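Local atomic coordinates of uncharacterized protein (Chaetomium thermophilum, PDB entry 3LPZ), a protein that probably acts in the Get pathway of tail-anchored protein biogenesis, as an alpha-solenoid Get4 protein that binds Get5. Residues 152-156 / 173-177. Sequence-based numbering, arbitrary orientation.
Sequences FEAAE and MEYEW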
ATOM      1  N   PHE A 152       5.584  -7.241   5.944  1.00 24.13           N
ATOM      2  CA  PHE A 152       5.244  -5.873   6.325  1.00 24.27           C
ATOM      3  C   PHE A 152       5.647  -4.868   5.220  1.00 24.82           C
ATOM      4  O   PHE A 152       4.898  -3.937   4.912  1.00 23.12           O
ATOM      5  CB  PHE A 152       5.889  -5.532   7.688  1.00 23.34           C
ATOM      6  CG  PHE A 152       5.221  -6.187   8.896  1.00 23.10           C
ATOM      7  CD1 PHE A 152       4.146  -7.079   8.760  1.00 22.82           C
ATOM      8  CD2 PHE A 152       5.690  -5.915  10.185  1.00 22.57           C
ATOM      9  CE1 PHE A 152       3.527  -7.664   9.882  1.00 22.73           C
ATOM     10  CE2 PHE A 152       5.077  -6.518  11.350  1.00 23.35           C
ATOM     11  CZ  PHE A 152       4.003  -7.391  11.183  1.00 23.07           C
ATOM     12  N   GLU A 153       6.831  -5.068   4.626  1.00 25.90           N
ATOM     13  CA  GLU A 153       7.322  -4.187   3.558  0.50 26.86           C
ATOM     14  C   GLU A 153       6.391  -4.192   2.337  1.00 26.49           C
ATOM     15  O   GLU A 153       6.060  -3.123   1.764  1.00 25.96           O
ATOM     16  CB  GLU A 153       8.738  -4.610   3.148  0.50 27.75           C
ATOM     17  CG  GLU A 153       9.512  -3.585   2.358  0.50 29.85           C
ATOM     18  CD  GLU A 153      11.010  -3.708   2.585  0.50 33.46           C
ATOM     19  OE1 GLU A 153      11.644  -4.591   1.965  0.50 35.32           O
ATOM     20  OE2 GLU A 153      11.551  -2.916   3.385  0.50 33.11           O
ATOM     21  N   ALA A 154       5.981  -5.386   1.941  1.00 25.34           N
ATOM     22  CA  ALA A 154       5.035  -5.553   0.852  1.00 23.98           C
ATOM     23  C   ALA A 154       3.652  -4.945   1.231  1.00 23.52           C
ATOM     24  O   ALA A 154       3.015  -4.278   0.402  1.00 23.92           O
ATOM     25  CB  ALA A 154       4.929  -7.041   0.482  1.00 23.47           C
ATOM     26  N   ALA A 155       3.210  -5.130   2.476  1.00 21.89           N
ATOM     27  CA  ALA A 155       1.925  -4.573   2.906  1.00 21.30           C
ATOM     28  C   ALA A 155       1.909  -3.045   2.786  1.00 20.92           C
ATOM     29  O   ALA A 155       0.904  -2.485   2.365  1.00 20.51           O
ATOM     30  CB  ALA A 155       1.576  -4.999   4.341  1.00 20.67           C
ATOM     31  N   GLU A 156       3.012  -2.381   3.153  1.00 21.01           N
ATOM     32  CA  GLU A 156       3.057  -0.895   3.162  1.00 21.02           C
ATOM     33  C   GLU A 156       2.729  -0.319   1.793  1.00 21.26           C
ATOM     34  O   GLU A 156       1.960   0.646   1.692  1.00 21.46           O
ATOM     35  CB  GLU A 156       4.411  -0.363   3.606  1.00 20.99           C
ATOM     36  CG  GLU A 156       4.771  -0.643   5.059  1.00 22.43           C
ATOM     37  CD  GLU A 156       6.225  -0.264   5.374  1.00 23.96           C
ATOM     38  OE1 GLU A 156       7.133  -0.422   4.513  1.00 25.58           O
ATOM     39  OE2 GLU A 156       6.464   0.191   6.491  1.00 23.16           O
ATOM     40  N   MET A 173       0.040  -2.334  12.095  1.00 18.96           N
ATOM     41  CA  MET A 173       1.166  -3.117  11.579  1.00 19.26           C
ATOM     42  C   MET A 173       2.503  -2.453  11.949  1.00 18.70           C
ATOM     43  O   MET A 173       3.415  -3.119  12.429  1.00 18.95           O
ATOM     44  CB  MET A 173       1.054  -3.319  10.064  1.00 19.76           C
ATOM     45  CG  MET A 173       2.173  -4.202   9.452  1.00 21.27           C
ATOM     46  SD  MET A 173       2.670  -3.656   7.795  1.00 24.02           S
ATOM     47  CE  MET A 173       3.737  -2.308   8.307  1.00 23.74           C
ATOM     48  N   GLU A 174       2.617  -1.152  11.725  1.00 17.55           N
ATOM     49  CA  GLU A 174       3.823  -0.429  12.136  1.00 18.18           C
ATOM     50  C   GLU A 174       4.045  -0.531  13.642  1.00 17.73           C
ATOM     51  O   GLU A 174       5.184  -0.637  14.083  1.00 17.88           O
ATOM     52  CB  GLU A 174       3.835   1.048  11.696  1.00 17.14           C
ATOM     53  CG  GLU A 174       3.751   1.350  10.159  1.00 17.69           C
ATOM     54  CD  GLU A 174       4.897   0.825   9.321  1.00 18.88           C
ATOM     55  OE1 GLU A 174       5.948   0.410   9.864  1.00 19.35           O
ATOM     56  OE2 GLU A 174       4.742   0.821   8.084  1.00 19.59           O
ATOM     57  N   TYR A 175       2.976  -0.468  14.433  1.00 18.46           N
ATOM     58  CA  TYR A 175       3.122  -0.640  15.871  1.00 20.04           C
ATOM     59  C   TYR A 175       3.630  -2.059  16.220  1.00 20.57           C
ATOM     60  O   TYR A 175       4.506  -2.202  17.077  1.00 21.17           O
ATOM     61  CB  TYR A 175       1.819  -0.350  16.656  1.00 19.88           C
ATOM     62  CG  TYR A 175       2.144  -0.204  18.115  1.00 21.23           C
ATOM     63  CD1 TYR A 175       2.717   0.973  18.580  1.00 21.38           C
ATOM     64  CD2 TYR A 175       1.953  -1.247  19.014  1.00 23.34           C
ATOM     65  CE1 TYR A 175       3.069   1.140  19.891  1.00 23.20           C
ATOM     66  CE2 TYR A 175       2.314  -1.088  20.380  1.00 26.33           C
ATOM     67  CZ  TYR A 175       2.887   0.118  20.787  1.00 25.89           C
ATOM     68  OH  TYR A 175       3.259   0.338  22.094  1.00 29.28           O
ATOM     69  N   GLU A 176       3.083  -3.095  15.580  1.00 21.31           N
ATOM     70  CA  GLU A 176       3.583  -4.482  15.797  1.00 22.52           C
ATOM     71  C   GLU A 176       5.056  -4.604  15.431  1.00 22.53           C
ATOM     72  O   GLU A 176       5.849  -5.273  16.126  1.00 23.39           O
ATOM     73  CB  GLU A 176       2.767  -5.527  15.015  1.00 23.56           C
ATOM     74  CG  GLU A 176       1.360  -5.754  15.560  1.00 28.69           C
ATOM     75  CD  GLU A 176       1.341  -6.190  17.039  1.00 35.26           C
ATOM     76  OE1 GLU A 176       2.071  -7.142  17.412  1.00 38.53           O
ATOM     77  OE2 GLU A 176       0.603  -5.570  17.832  1.00 38.27           O
ATOM     78  N   TRP A 177       5.433  -3.957  14.340  1.00 21.23           N
ATOM     79  CA  TRP A 177       6.822  -3.971  13.916  1.00 21.34           C
ATOM     80  C   TRP A 177       7.718  -3.251  14.928  1.00 20.70           C
ATOM     81  O   TRP A 177       8.786  -3.743  15.285  1.00 20.49           O
ATOM     82  CB  TRP A 177       6.958  -3.315  12.553  1.00 21.14           C
ATOM     83  CG  TRP A 177       8.045  -3.839  11.679  1.00 22.73           C
ATOM     84  CD1 TRP A 177       8.994  -4.788  11.989  1.00 25.67           C
ATOM     85  CD2 TRP A 177       8.290  -3.447  10.327  1.00 25.39           C
ATOM     86  NE1 TRP A 177       9.824  -5.001  10.898  1.00 27.56           N
ATOM     87  CE2 TRP A 177       9.403  -4.200   9.862  1.00 28.25           C
ATOM     88  CE3 TRP A 177       7.683  -2.516   9.462  1.00 23.52           C
ATOM     89  CZ2 TRP A 177       9.921  -4.055   8.560  1.00 29.82           C
ATOM     90  CZ3 TRP A 177       8.181  -2.386   8.167  1.00 26.46           C
ATOM     91  CH2 TRP A 177       9.296  -3.153   7.725  1.00 27.93           C
TER
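F152 sets its side chain between M173 and W177, where two helices run roughly antiparallel. Its CB lies over the six-membered ring of W177, 3.9 Å from the centroid and close to the ring normal, a CH-pi contact. Beyond it, CG lies 3.7 Å from M173 CG. The ring then splits its contacts: CD1 and CE1 pack on M173 CG, whereas CD2 descends on the indole, 3.5 Å from W177 CG, and CE2 reaches W177 CB. At the tip, CZ stays near M173 CG and approaches E176 CB more loosely. The phenyl edge thus meets the face of the five-membered ring of W177 in a T-shaped stack, planes 79° apart, while M173 CG sits over the centre of one phenyl face. M173 carries CG there because it is anti to the backbone N (chi1 -177°); the chain then bends, setting SD obliquely to the F152 ring in a Met-aromatic contact, 3.9 Å from A155 CB, and CE against E156 CG. Next to this apolar group two acids meet: E156 OE2 and E174 OE2 lie 2.4 Å apart, their carboxylate planes turned 36° from each other. E156 OE2 also lies at the indole edge, 3.5 Å from W177 CZ3, and E156 OE1 forms a salt bridge with R192. With an alanine at W177, the CB and ring edge of F152 would probably lose the flat indole surface they rest on, and the phenyl would be freer to turn. The contact joins helices 152-159 and 166-179, successive in the alpha-solenoid. Helix 136-148 packs on A155 and M173 through V147, and helix 186-199 touches E174 and W177, Y189 meeting the indole ring.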